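Local coordinates for Rab5 protein, putative (Plasmodium falciparum, PDB 3CLV), which belongs to the Ras family of small P-loop guanine-nucleotide-binding proteins as a putative Rab5, with guanosine-5'-diphosphate bound, at residues Y47-L51 against F195-E200; G41-C45 against D96-T100. Residue numbers count along the deposited sequence, not the author numbering.

Contact 1: Y47-L51 against F195-E200; sequences YVVNL and FYMLAE
An extended strand, 47-50, passes the helical segment 195-200 at 8.9 Å between axes, with a signed crossing angle of -65°. Alternation turns Y47 and V49 of the strand, and L51 just beyond it, toward the helix and V48 and N50 away. V49 gives up the most surface. Its CA lies 6.7 Å from Y196 CA, and with chi1 t its methyls sit in the hollow between F195, Y196 and A199: V49 CG2 is 3.9 Å from F195 CB, and V49 CG1 3.9 Å from both Y196 CD1 and A199 CB. A beta-branched side chain suits a strand; the small A199, one turn after F195, allows close approach. At L51 the backbone leaves the beta region (-70/-29), and its long, flexible m,t side chain reaches over the A199-E200 turn, L51 CD2 lying 3.9 Å from both A199 CB and E200 CG. The broad Y47 ring, chi1 t, covers F195: Y47 CD2 is 4.1 Å from F195 CB, the rings oblique. No hydrogen bond crosses this apolar helix-on-sheet packing of a Ras-like fold. The strand hydrogen-bonds to 92-99, F195 meets F95 edge-to-face, and Y47 and F195 reach L27 of helix 20-29.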
loop_
_atom_site.group_PDB
_atom_site.type_symbol
_atom_site.label_atom_id
_atom_site.label_comp_id
_atom_site.label_asym_id
_atom_site.label_seq_id
_atom_site.Cartn_x
_atom_site.Cartn_y
_atom_site.Cartn_z
ATOM N N TYR A 47 -14.994 -2.165 -2.667
ATOM C CA TYR A 47 -16.204 -1.999 -3.437
ATOM C C TYR A 47 -16.015 -2.684 -4.768
ATOM O O TYR A 47 -14.943 -2.589 -5.383
ATOM C CB TYR A 47 -16.536 -0.517 -3.631
ATOM C CG TYR A 47 -17.849 -0.300 -4.339
ATOM C CD1 TYR A 47 -19.061 -0.565 -3.685
ATOM C CD2 TYR A 47 -17.886 0.144 -5.662
ATOM C CE1 TYR A 47 -20.267 -0.376 -4.316
ATOM C CE2 TYR A 47 -19.100 0.341 -6.312
ATOM C CZ TYR A 47 -20.287 0.073 -5.626
ATOM O OH TYR A 47 -21.510 0.238 -6.229
ATOM N N VAL A 48 -17.053 -3.390 -5.208
ATOM C CA VAL A 48 -16.975 -4.136 -6.450
ATOM C C VAL A 48 -17.933 -3.540 -7.470
ATOM O O VAL A 48 -19.096 -3.285 -7.170
ATOM C CB VAL A 48 -17.306 -5.624 -6.228
ATOM C CG1 VAL A 48 -17.230 -6.388 -7.547
ATOM C CG2 VAL A 48 -16.370 -6.231 -5.192
ATOM N N VAL A 49 -17.433 -3.299 -8.670
ATOM C CA VAL A 49 -18.276 -2.943 -9.798
ATOM C C VAL A 49 -18.220 -4.130 -10.747
ATOM O O VAL A 49 -17.136 -4.569 -11.139
ATOM C CB VAL A 49 -17.766 -1.684 -10.564
ATOM C CG1 VAL A 49 -18.610 -1.438 -11.821
ATOM C CG2 VAL A 49 -17.771 -0.440 -9.678
ATOM N N ASN A 50 -19.377 -4.669 -11.105
ATOM C CA ASN A 50 -19.407 -5.594 -12.238
ATOM C C ASN A 50 -19.956 -4.860 -13.453
ATOM O O ASN A 50 -21.087 -4.365 -13.432
ATOM C CB ASN A 50 -20.197 -6.870 -11.924
ATOM C CG ASN A 50 -20.114 -7.898 -13.050
ATOM O OD1 ASN A 50 -20.853 -7.810 -14.031
ATOM N ND2 ASN A 50 -19.209 -8.870 -12.913
ATOM N N LEU A 51 -19.136 -4.777 -14.499
ATOM C CA LEU A 51 -19.426 -3.925 -15.652
ATOM C C LEU A 51 -20.592 -4.425 -16.508
ATOM O O LEU A 51 -21.289 -3.622 -17.128
ATOM C CB LEU A 51 -18.167 -3.713 -16.501
ATOM C CG LEU A 51 -17.114 -2.709 -15.993
ATOM C CD1 LEU A 51 -15.978 -2.640 -16.984
ATOM C CD2 LEU A 51 -17.691 -1.309 -15.766
ATOM N N PHE A 195 -17.156 5.190 -9.416
ATOM C CA PHE A 195 -16.492 3.921 -9.541
ATOM C C PHE A 195 -16.861 3.229 -10.842
ATOM O O PHE A 195 -16.066 2.454 -11.360
ATOM C CB PHE A 195 -16.788 3.079 -8.300
ATOM C CG PHE A 195 -16.172 3.664 -7.058
ATOM C CD1 PHE A 195 -14.858 3.358 -6.715
ATOM C CD2 PHE A 195 -16.880 4.584 -6.281
ATOM C CE1 PHE A 195 -14.277 3.910 -5.594
ATOM C CE2 PHE A 195 -16.315 5.158 -5.163
ATOM C CZ PHE A 195 -15.001 4.826 -4.812
ATOM N N TYR A 196 -18.028 3.565 -11.400
ATOM C CA TYR A 196 -18.409 3.048 -12.728
ATOM C C TYR A 196 -17.423 3.561 -13.768
ATOM O O TYR A 196 -16.922 2.782 -14.592
ATOM C CB TYR A 196 -19.835 3.465 -13.131
ATOM C CG TYR A 196 -20.952 2.849 -12.296
ATOM C CD1 TYR A 196 -20.712 1.778 -11.439
ATOM C CD2 TYR A 196 -22.259 3.328 -12.392
ATOM C CE1 TYR A 196 -21.740 1.222 -10.669
ATOM C CE2 TYR A 196 -23.285 2.783 -11.631
ATOM C CZ TYR A 196 -23.016 1.734 -10.775
ATOM O OH TYR A 196 -24.041 1.183 -10.031
ATOM N N MET A 197 -17.156 4.867 -13.710
ATOM C CA MET A 197 -16.234 5.549 -14.613
ATOM C C MET A 197 -14.811 5.003 -14.487
ATOM O O MET A 197 -14.149 4.719 -15.505
ATOM C CB MET A 197 -16.260 7.062 -14.360
ATOM C CG MET A 197 -17.572 7.772 -14.812
ATOM S SD MET A 197 -17.524 9.567 -14.555
ATOM C CE MET A 197 -16.448 10.083 -15.870
ATOM N N LEU A 198 -14.349 4.849 -13.240
ATOM C CA LEU A 198 -13.042 4.247 -12.967
ATOM C C LEU A 198 -12.937 2.827 -13.494
ATOM O O LEU A 198 -11.947 2.475 -14.128
ATOM C CB LEU A 198 -12.737 4.247 -11.464
ATOM C CG LEU A 198 -12.382 5.600 -10.834
ATOM C CD1 LEU A 198 -12.178 5.448 -9.316
ATOM C CD2 LEU A 198 -11.127 6.180 -11.506
ATOM N N ALA A 199 -13.942 2.006 -13.198
ATOM C CA ALA A 199 -13.960 0.621 -13.649
ATOM C C ALA A 199 -13.944 0.521 -15.189
ATOM O O ALA A 199 -13.197 -0.300 -15.756
ATOM C CB ALA A 199 -15.153 -0.136 -13.040
ATOM N N GLU A 200 -14.745 1.354 -15.857
ATOM C CA GLU A 200 -14.717 1.431 -17.341
ATOM C C GLU A 200 -13.296 1.733 -17.852
ATOM O O GLU A 200 -12.800 1.104 -18.781
ATOM C CB GLU A 200 -15.703 2.494 -17.854
ATOM C CG GLU A 200 -17.176 2.135 -17.630
ATOM C CD GLU A 200 -18.135 3.316 -17.788
ATOM O OE1 GLU A 200 -17.700 4.491 -17.779
ATOM O OE2 GLU A 200 -19.351 3.063 -17.907
#

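Contact 2: G41-C45 against D96-T100; sequences GASFC and DIWDT
Backbone hydrogen bonds define the antiparallel pairing of 43-45 with 96-99, whose axes are 4.9 Å apart at 160°. C45 and I97 form a hydrogen-bonded pair: C45 N to I97 O, 3.0 Å, and I97 N to C45 O, 2.7 Å. F44 and W98 make the adjoining non-hydrogen-bonded pair (CA-CA 4.8 Å). D99 N donates to S43 O at 3.0 Å. One water links S43 N to D99 O, a second S43 OG to D99 OD2. Here the edge strand of the Ras-like mixed sheet runs antiparallel to its neighbour; D99, its side chain about 5 Å from GDP, opens a sequence consistent with the DxxG motif, and its carboxylate can take both that water and the A101 amide. Among the aromatics, the flat W98 indole offers a face to the edge of F44 (m), F44 CE1 to W98 CD2, 3.6 Å. W98 NE1 donates to D96 OD2 (2.9 Å), while D96 OD1 salt-bridges R115 of the second subunit. Apolar filling suits the other face: C45 SG rests 3.6 Å from I97 CD1, and C45 touches V24 and T28 of helix 20-29.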
loop_
_atom_site.group_PDB
_atom_site.type_symbol
_atom_site.label_atom_id
_atom_site.label_comp_id
_atom_site.label_asym_id
_atom_site.label_seq_id
_atom_site.Cartn_x
_atom_site.Cartn_y
_atom_site.Cartn_z
ATOM N N GLY A 41 -7.710 5.963 13.390
ATOM C CA GLY A 41 -6.916 4.909 12.748
ATOM C C GLY A 41 -6.982 5.003 11.235
ATOM O O GLY A 41 -7.583 5.932 10.701
ATOM N N ALA A 42 -6.366 4.049 10.543
ATOM C CA ALA A 42 -6.372 4.020 9.077
ATOM C C ALA A 42 -7.756 3.664 8.526
ATOM O O ALA A 42 -8.511 2.894 9.141
ATOM C CB ALA A 42 -5.309 3.072 8.555
ATOM N N SER A 43 -8.087 4.242 7.372
ATOM C CA SER A 43 -9.436 4.145 6.820
ATOM C C SER A 43 -9.433 3.404 5.484
ATOM O O SER A 43 -8.983 3.956 4.477
ATOM C CB SER A 43 -10.030 5.545 6.663
ATOM O OG SER A 43 -11.370 5.498 6.220
ATOM N N PHE A 44 -9.917 2.158 5.485
ATOM C CA PHE A 44 -10.002 1.343 4.268
ATOM C C PHE A 44 -11.401 0.791 4.054
ATOM O O PHE A 44 -12.144 0.555 5.025
ATOM C CB PHE A 44 -9.087 0.113 4.339
ATOM C CG PHE A 44 -7.700 0.384 4.845
ATOM C CD1 PHE A 44 -6.778 1.082 4.064
ATOM C CD2 PHE A 44 -7.296 -0.120 6.087
ATOM C CE1 PHE A 44 -5.465 1.307 4.531
ATOM C CE2 PHE A 44 -5.987 0.082 6.557
ATOM C CZ PHE A 44 -5.072 0.793 5.775
ATOM N N CYS A 45 -11.727 0.552 2.784
ATOM C CA CYS A 45 -12.959 -0.147 2.416
ATOM C C CYS A 45 -12.811 -0.736 1.020
ATOM O O CYS A 45 -11.933 -0.353 0.258
ATOM C CB CYS A 45 -14.186 0.776 2.483
ATOM S SG CYS A 45 -14.434 1.841 1.055
ATOM N N ASP A 96 -9.942 -1.369 -3.816
ATOM C CA ASP A 96 -9.472 -1.312 -2.444
ATOM C C ASP A 96 -9.228 0.168 -2.134
ATOM O O ASP A 96 -8.198 0.718 -2.523
ATOM C CB ASP A 96 -8.201 -2.167 -2.292
ATOM C CG ASP A 96 -7.485 -1.959 -0.955
ATOM O OD1 ASP A 96 -8.094 -1.472 0.026
ATOM O OD2 ASP A 96 -6.285 -2.297 -0.887
ATOM N N ILE A 97 -10.185 0.799 -1.458
ATOM C CA ILE A 97 -10.170 2.253 -1.249
ATOM C C ILE A 97 -9.489 2.653 0.043
ATOM O O ILE A 97 -9.900 2.235 1.127
ATOM C CB ILE A 97 -11.598 2.825 -1.275
ATOM C CG1 ILE A 97 -12.307 2.353 -2.554
ATOM C CG2 ILE A 97 -11.566 4.352 -1.235
ATOM C CD1 ILE A 97 -13.838 2.266 -2.419
ATOM N N TRP A 98 -8.455 3.479 -0.089
ATOM C CA TRP A 98 -7.730 4.014 1.030
ATOM C C TRP A 98 -8.085 5.488 1.152
ATOM O O TRP A 98 -7.641 6.307 0.336
ATOM C CB TRP A 98 -6.209 3.864 0.822
ATOM C CG TRP A 98 -5.675 2.434 0.751
ATOM C CD1 TRP A 98 -6.298 1.339 0.238
ATOM C CD2 TRP A 98 -4.374 1.999 1.158
ATOM N NE1 TRP A 98 -5.487 0.232 0.341
ATOM C CE2 TRP A 98 -4.295 0.617 0.898
ATOM C CE3 TRP A 98 -3.270 2.644 1.741
ATOM C CZ2 TRP A 98 -3.150 -0.130 1.177
ATOM C CZ3 TRP A 98 -2.140 1.906 2.019
ATOM C CH2 TRP A 98 -2.091 0.526 1.746
ATOM N N ASP A 99 -8.834 5.836 2.198
ATOM C CA ASP A 99 -9.209 7.232 2.461
ATOM C C ASP A 99 -8.131 7.888 3.302
ATOM O O ASP A 99 -7.895 7.476 4.436
ATOM C CB ASP A 99 -10.567 7.288 3.176
ATOM C CG ASP A 99 -11.009 8.699 3.556
ATOM O OD1 ASP A 99 -10.376 9.689 3.130
ATOM O OD2 ASP A 99 -12.032 8.805 4.297
ATOM N N THR A 100 -7.465 8.898 2.736
ATOM C CA THR A 100 -6.366 9.566 3.456
ATOM C C THR A 100 -6.843 10.084 4.824
ATOM O O THR A 100 -6.082 10.066 5.791
ATOM C CB THR A 100 -5.704 10.695 2.628
ATOM O OG1 THR A 100 -6.702 11.632 2.209
ATOM C CG2 THR A 100 -5.014 10.120 1.382
HETATM O O HOH W 1 -6.581 6.713 6.632
HETATM O O HOH W 2 -14.103 6.896 5.163
#

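Strand 43-50 serves both contacts, whose centres lie 18 Å apart. Contact 2 joins it to its neighbour within the sheet, whereas contact 1 lays the C-terminal helix across the sheet. Both are partly buried, yet their chemistry differs: contact 1 depends on apolar side chains, while contact 2 combines backbone hydrogen bonds, bridging waters and an aromatic pair. Contact 2 borders both the nucleotide and the subunit interface; contact 1 touches no other chain, and the side chain of F195 is about 13 Å from GDP. They meet at I97, where I97 CD1 packs 3.6 Å from F195 CE1 and 4.1 Å from Y47 CB.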